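Listeriolysin O (Listeria monocytogenes, PDB 4CDB) perforates cholesterol-containing host membranes, inserting after a major conformational change to form an oligomeric pore that lyses the cell. Local coordinates at residues Leu147-Arg150 with Trp151-Tyr155; His412-Trp415 with Ser416-Lys420. One frame throughout, in Å; residues are numbered along the deposited sequence.

Interaction 1: residues Leu147-Arg150 with Trp151-Tyr155; sequences LVER and WNEKY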
loop_
_atom_site.group_PDB
_atom_site.type_symbol
_atom_site.label_atom_id
_atom_site.label_comp_id
_atom_site.label_asym_id
_atom_site.label_seq_id
_atom_site.Cartn_x
_atom_site.Cartn_y
_atom_site.Cartn_z
ATOM N N LEU A 147 12.759 32.142 -5.619
ATOM C CA LEU A 147 11.306 32.186 -5.769
ATOM C C LEU A 147 10.586 31.975 -4.437
ATOM O O LEU A 147 9.605 32.658 -4.137
ATOM C CB LEU A 147 10.836 31.142 -6.787
ATOM C CG LEU A 147 11.198 31.384 -8.256
ATOM C CD1 LEU A 147 10.679 30.250 -9.125
ATOM C CD2 LEU A 147 10.657 32.724 -8.740
ATOM N N VAL A 148 11.076 31.023 -3.646
ATOM C CA VAL A 148 10.485 30.721 -2.345
ATOM C C VAL A 148 10.602 31.911 -1.391
ATOM O O VAL A 148 9.654 32.244 -0.679
ATOM C CB VAL A 148 11.131 29.470 -1.708
ATOM C CG1 VAL A 148 10.740 29.344 -0.246
ATOM C CG2 VAL A 148 10.740 28.213 -2.477
ATOM N N GLU A 149 11.766 32.553 -1.384
ATOM C CA GLU A 149 11.977 33.729 -0.547
ATOM C C GLU A 149 11.112 34.900 -0.988
ATOM O O GLU A 149 10.631 35.672 -0.159
ATOM C CB GLU A 149 13.451 34.141 -0.540
ATOM C CG GLU A 149 14.309 33.324 0.403
ATOM C CD GLU A 149 13.808 33.376 1.837
ATOM O OE1 GLU A 149 13.450 34.478 2.309
ATOM O OE2 GLU A 149 13.780 32.316 2.496
ATOM N N ARG A 150 10.920 35.029 -2.298
ATOM C CA ARG A 150 10.085 36.091 -2.849
ATOM C C ARG A 150 8.634 35.955 -2.391
ATOM O O ARG A 150 7.960 36.952 -2.131
ATOM C CB ARG A 150 10.180 36.118 -4.379
ATOM C CG ARG A 150 10.913 37.337 -4.921
ATOM C CD ARG A 150 11.612 37.051 -6.246
ATOM N NE ARG A 150 10.686 36.700 -7.320
ATOM C CZ ARG A 150 11.043 36.537 -8.591
ATOM N NH1 ARG A 150 12.309 36.699 -8.952
ATOM N NH2 ARG A 150 10.138 36.218 -9.505
ATOM N N TRP A 151 8.164 34.716 -2.279
ATOM C CA TRP A 151 6.811 34.458 -1.801
ATOM C C TRP A 151 6.694 34.733 -0.304
ATOM O O TRP A 151 5.695 35.285 0.157
ATOM C CB TRP A 151 6.392 33.017 -2.104
ATOM C CG TRP A 151 4.983 32.705 -1.672
ATOM C CD1 TRP A 151 3.836 32.959 -2.369
ATOM C CD2 TRP A 151 4.576 32.084 -0.445
ATOM N NE1 TRP A 151 2.741 32.534 -1.652
ATOM C CE2 TRP A 151 3.169 31.993 -0.467
ATOM C CE3 TRP A 151 5.264 31.595 0.669
ATOM C CZ2 TRP A 151 2.438 31.434 0.583
ATOM C CZ3 TRP A 151 4.538 31.041 1.710
ATOM C CH2 TRP A 151 3.141 30.965 1.660
ATOM N N ASN A 152 7.721 34.344 0.446
ATOM C CA ASN A 152 7.742 34.551 1.890
ATOM C C ASN A 152 7.777 36.027 2.281
ATOM O O ASN A 152 7.430 36.385 3.405
ATOM C CB ASN A 152 8.929 33.818 2.525
ATOM C CG ASN A 152 8.756 32.310 2.527
ATOM O OD1 ASN A 152 7.650 31.798 2.702
ATOM N ND2 ASN A 152 9.856 31.589 2.340
ATOM N N GLU A 153 8.193 36.877 1.348
ATOM C CA GLU A 153 8.397 38.293 1.642
ATOM C C GLU A 153 7.350 39.215 1.014
ATOM O O GLU A 153 7.445 40.436 1.134
ATOM C CB GLU A 153 9.800 38.730 1.206
ATOM C CG GLU A 153 10.932 38.045 1.959
ATOM C CD GLU A 153 12.306 38.444 1.446
ATOM O OE1 GLU A 153 12.384 39.270 0.513
ATOM O OE2 GLU A 153 13.311 37.928 1.980
ATOM N N LYS A 154 6.358 38.637 0.344
ATOM C CA LYS A 154 5.310 39.434 -0.290
ATOM C C LYS A 154 3.911 38.879 -0.045
ATOM O O LYS A 154 2.958 39.639 0.126
ATOM C CB LYS A 154 5.540 39.543 -1.800
ATOM C CG LYS A 154 6.584 40.558 -2.225
ATOM C CD LYS A 154 6.410 40.914 -3.696
ATOM C CE LYS A 154 7.636 41.615 -4.255
ATOM N NZ LYS A 154 7.501 41.860 -5.719
ATOM N N TYR A 155 3.788 37.556 -0.039
ATOM C CA TYR A 155 2.475 36.924 -0.014
ATOM C C TYR A 155 2.239 36.058 1.219
ATOM O O TYR A 155 1.100 35.704 1.519
ATOM C CB TYR A 155 2.261 36.097 -1.289
ATOM C CG TYR A 155 2.535 36.870 -2.559
ATOM C CD1 TYR A 155 1.578 37.721 -3.098
ATOM C CD2 TYR A 155 3.758 36.763 -3.209
ATOM C CE1 TYR A 155 1.830 38.438 -4.254
ATOM C CE2 TYR A 155 4.018 37.477 -4.366
ATOM C CZ TYR A 155 3.051 38.312 -4.884
ATOM O OH TYR A 155 3.307 39.021 -6.035
#
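Trp-151 N donates to Leu-147 O at 3.1 Å, and Asn-152 N donates to Val-148 O, also at 3.1 Å and with an N-H...O angle of 155°. These are regular i to i+4 bonds of the last turn of helix 137-152. Past Asn-152 the pattern turns irregular: Glu-153 N makes a weak, long bond of 3.5 Å to Arg-150 O, although Tyr-155 N still reaches Trp-151 O four residues back.

Side chains follow the same one-turn spacing. Val-148 and Asn-152 run alongside each other, Val-148 CG1 lying 3.5 Å from Asn-152 ND2. On the neighbouring flank Glu-149 OE1 comes within 3.5 Å of Glu-153 OE2, two like charges with their carboxylates turned 68° apart; the salt bridge from Glu-149 to Arg-340 probably offsets the repulsion. Leu-147 CD2 lies 3.6 Å above the guanidinium plane of Arg-150, toward its rim, and Arg-150 NH2 bonds the carbonyls of Asp-127 and Lys-129.

The Trp-151 indole, swung out opposite the main-chain nitrogen (chi1 -178°), leads away from the preceding turn to Leu-120 and Met-123, its NE1 bonded to Pro-121 O. Helix 137-152 thus ends against the loop after strand 114-118, whose Ile-118 meets Leu-147 and Val-148.

Interaction 2: residues His412-Trp415 with Ser416-Lys420; sequences HKNW and SENNK
A tight surface turn, in which Trp-415 is folded against Glu-417 and Asn-418, ends strand 408-414, an outermost strand of the four-stranded antiparallel sheet, and starts the loop toward strand 426-432. Its backbone closure is the bond from Asn-418 N to Trp-415 O, 3.2 Å long. The N-H points fairly straight at the oxygen but arrives from above the carbonyl plane, 61° out of it, with a C=O...N angle of 117°. Residues 415-418 form a type I beta turn.

Across this turn Glu-417 lays its aliphatic part on the indole in a CH-pi contact. Glu-417 CB sits 3.6 Å from the centroid of the six-membered ring of Trp-415, almost on the ring normal, and Glu-417 CG continues over the CE2-CZ2 side, 3.6 Å from Trp-415 CZ2. A bend at chi2 (-65°) carries the carboxylate away from the ring, where OE1 forms a salt bridge with Lys-422 and a long one with Lys-420.

The sheet belongs to the beta sandwich of the cholesterol-dependent cytolysin family, and Trp-415 reaches across to the second layer, touching Phe-426, Ser-428 and Ile-430 of strand 426-432. Its backbone is meanwhile hydrogen-bonded to Ile-395 of strand 391-402, so sheet pairing persists into the turn.

Asn-418 meets the tryptophan nearer its root, at CB. Its amide plane stands nearly perpendicular to the indole, with Asn-418 OD1 3.3 Å from Trp-415 CB; that oxygen accepts the backbone N-H of Ile-395, which fixes the amide against the adjacent strand. Asn-418 ND2 lies 3.5 Å from Asn-414 OD1, and the two side chains cross at about a right angle. A type II turn from Glu-417 to Lys-420 follows directly, Asn-419 adopting positive phi, and Lys-420 NZ reaches back to Ser-416 O in a weak hydrogen bond.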
loop_
_atom_site.group_PDB
_atom_site.type_symbol
_atom_site.label_atom_id
_atom_site.label_comp_id
_atom_site.label_asym_id
_atom_site.label_seq_id
_atom_site.Cartn_x
_atom_site.Cartn_y
_atom_site.Cartn_z
ATOM N N HIS A 412 -17.467 -36.989 8.907
ATOM C CA HIS A 412 -18.519 -36.941 9.917
ATOM C C HIS A 412 -17.997 -37.524 11.225
ATOM O O HIS A 412 -17.294 -38.535 11.224
ATOM C CB HIS A 412 -19.759 -37.705 9.459
ATOM C CG HIS A 412 -20.961 -37.464 10.317
ATOM N ND1 HIS A 412 -21.647 -36.265 10.315
ATOM C CD2 HIS A 412 -21.598 -38.260 11.205
ATOM C CE1 HIS A 412 -22.655 -36.339 11.165
ATOM N NE2 HIS A 412 -22.649 -37.537 11.719
ATOM N N LYS A 413 -18.340 -36.886 12.339
ATOM C CA LYS A 413 -17.854 -37.330 13.640
ATOM C C LYS A 413 -18.989 -37.567 14.632
ATOM O O LYS A 413 -19.982 -36.842 14.643
ATOM C CB LYS A 413 -16.847 -36.325 14.208
ATOM C CG LYS A 413 -15.556 -36.236 13.409
ATOM C CD LYS A 413 -14.763 -37.532 13.505
ATOM C CE LYS A 413 -14.021 -37.832 12.209
ATOM N NZ LYS A 413 -13.100 -36.733 11.806
ATOM N N ASN A 414 -18.831 -38.595 15.458
ATOM C CA ASN A 414 -19.803 -38.903 16.497
ATOM C C ASN A 414 -19.168 -38.900 17.880
ATOM O O ASN A 414 -18.035 -39.348 18.054
ATOM C CB ASN A 414 -20.464 -40.258 16.236
ATOM C CG ASN A 414 -21.528 -40.189 15.161
ATOM O OD1 ASN A 414 -22.408 -39.330 15.198
ATOM N ND2 ASN A 414 -21.451 -41.094 14.193
ATOM N N TRP A 415 -19.905 -38.384 18.858
ATOM C CA TRP A 415 -19.465 -38.426 20.244
ATOM C C TRP A 415 -19.380 -39.878 20.699
ATOM O O TRP A 415 -20.244 -40.692 20.368
ATOM C CB TRP A 415 -20.433 -37.651 21.136
ATOM C CG TRP A 415 -19.946 -37.470 22.542
ATOM C CD1 TRP A 415 -18.651 -37.504 22.974
ATOM C CD2 TRP A 415 -20.750 -37.234 23.702
ATOM N NE1 TRP A 415 -18.601 -37.299 24.332
ATOM C CE2 TRP A 415 -19.876 -37.130 24.804
ATOM C CE3 TRP A 415 -22.124 -37.096 23.918
ATOM C CZ2 TRP A 415 -20.333 -36.897 26.101
ATOM C CZ3 TRP A 415 -22.576 -36.865 25.205
ATOM C CH2 TRP A 415 -21.684 -36.767 26.280
ATOM N N SER A 416 -18.336 -40.199 21.453
ATOM C CA SER A 416 -18.108 -41.561 21.916
ATOM C C SER A 416 -19.205 -42.048 22.860
ATOM O O SER A 416 -19.430 -43.250 22.988
ATOM C CB SER A 416 -16.751 -41.656 22.610
ATOM O OG SER A 416 -16.723 -40.822 23.753
ATOM N N GLU A 417 -19.882 -41.114 23.522
ATOM C CA GLU A 417 -20.910 -41.468 24.498
ATOM C C GLU A 417 -22.305 -41.539 23.884
ATOM O O GLU A 417 -23.300 -41.660 24.599
ATOM C CB GLU A 417 -20.903 -40.483 25.671
ATOM C CG GLU A 417 -19.571 -40.384 26.403
ATOM C CD GLU A 417 -19.182 -41.672 27.114
ATOM O OE1 GLU A 417 -20.080 -42.483 27.428
ATOM O OE2 GLU A 417 -17.975 -41.866 27.368
ATOM N N ASN A 418 -22.376 -41.461 22.559
ATOM C CA ASN A 418 -23.655 -41.543 21.861
ATOM C C ASN A 418 -24.407 -42.841 22.153
ATOM O O ASN A 418 -23.806 -43.915 22.214
ATOM C CB ASN A 418 -23.461 -41.381 20.351
ATOM C CG ASN A 418 -23.396 -39.927 19.919
ATOM O OD1 ASN A 418 -23.435 -39.014 20.745
ATOM N ND2 ASN A 418 -23.293 -39.706 18.613
ATOM N N ASN A 419 -25.719 -42.722 22.339
ATOM C CA ASN A 419 -26.601 -43.872 22.524
ATOM C C ASN A 419 -26.269 -44.708 23.760
ATOM O O ASN A 419 -26.532 -45.911 23.795
ATOM C CB ASN A 419 -26.608 -44.751 21.266
ATOM C CG ASN A 419 -26.930 -43.966 20.007
ATOM O OD1 ASN A 419 -27.880 -43.184 19.975
ATOM N ND2 ASN A 419 -26.130 -44.164 18.965
ATOM N N LYS A 420 -25.692 -44.069 24.773
ATOM C CA LYS A 420 -25.404 -44.741 26.034
ATOM C C LYS A 420 -26.271 -44.174 27.153
ATOM O O LYS A 420 -26.361 -42.961 27.325
ATOM C CB LYS A 420 -23.922 -44.612 26.395
ATOM C CG LYS A 420 -22.975 -45.277 25.407
ATOM C CD LYS A 420 -21.525 -45.135 25.854
ATOM C CE LYS A 420 -20.563 -45.773 24.860
ATOM N NZ LYS A 420 -19.142 -45.637 25.292
#

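In the fold
From the N terminus the chain first meets interaction 1, where helix 137-152 finishes and passes into the loop leading to strand 165-172 of the large antiparallel sheet. Interaction 2 comes more than 250 residues later, in the beta-sandwich region, where strand 408-414 gives way to the loop before strand 426-432. Each is local, an unbroken stretch turning on itself, so neither closes a long loop; they lie in series, without nesting or crossing. The centres of interactions 1 and 2 are 84 Å apart, on opposite sides of the chain's centre, and the nearest atoms of interactions 1 and 2 about 70 Å apart. Interaction 1 sets a helix end against the end of strand 114-118 and the loop after it, interaction 2 one sandwich layer against the other.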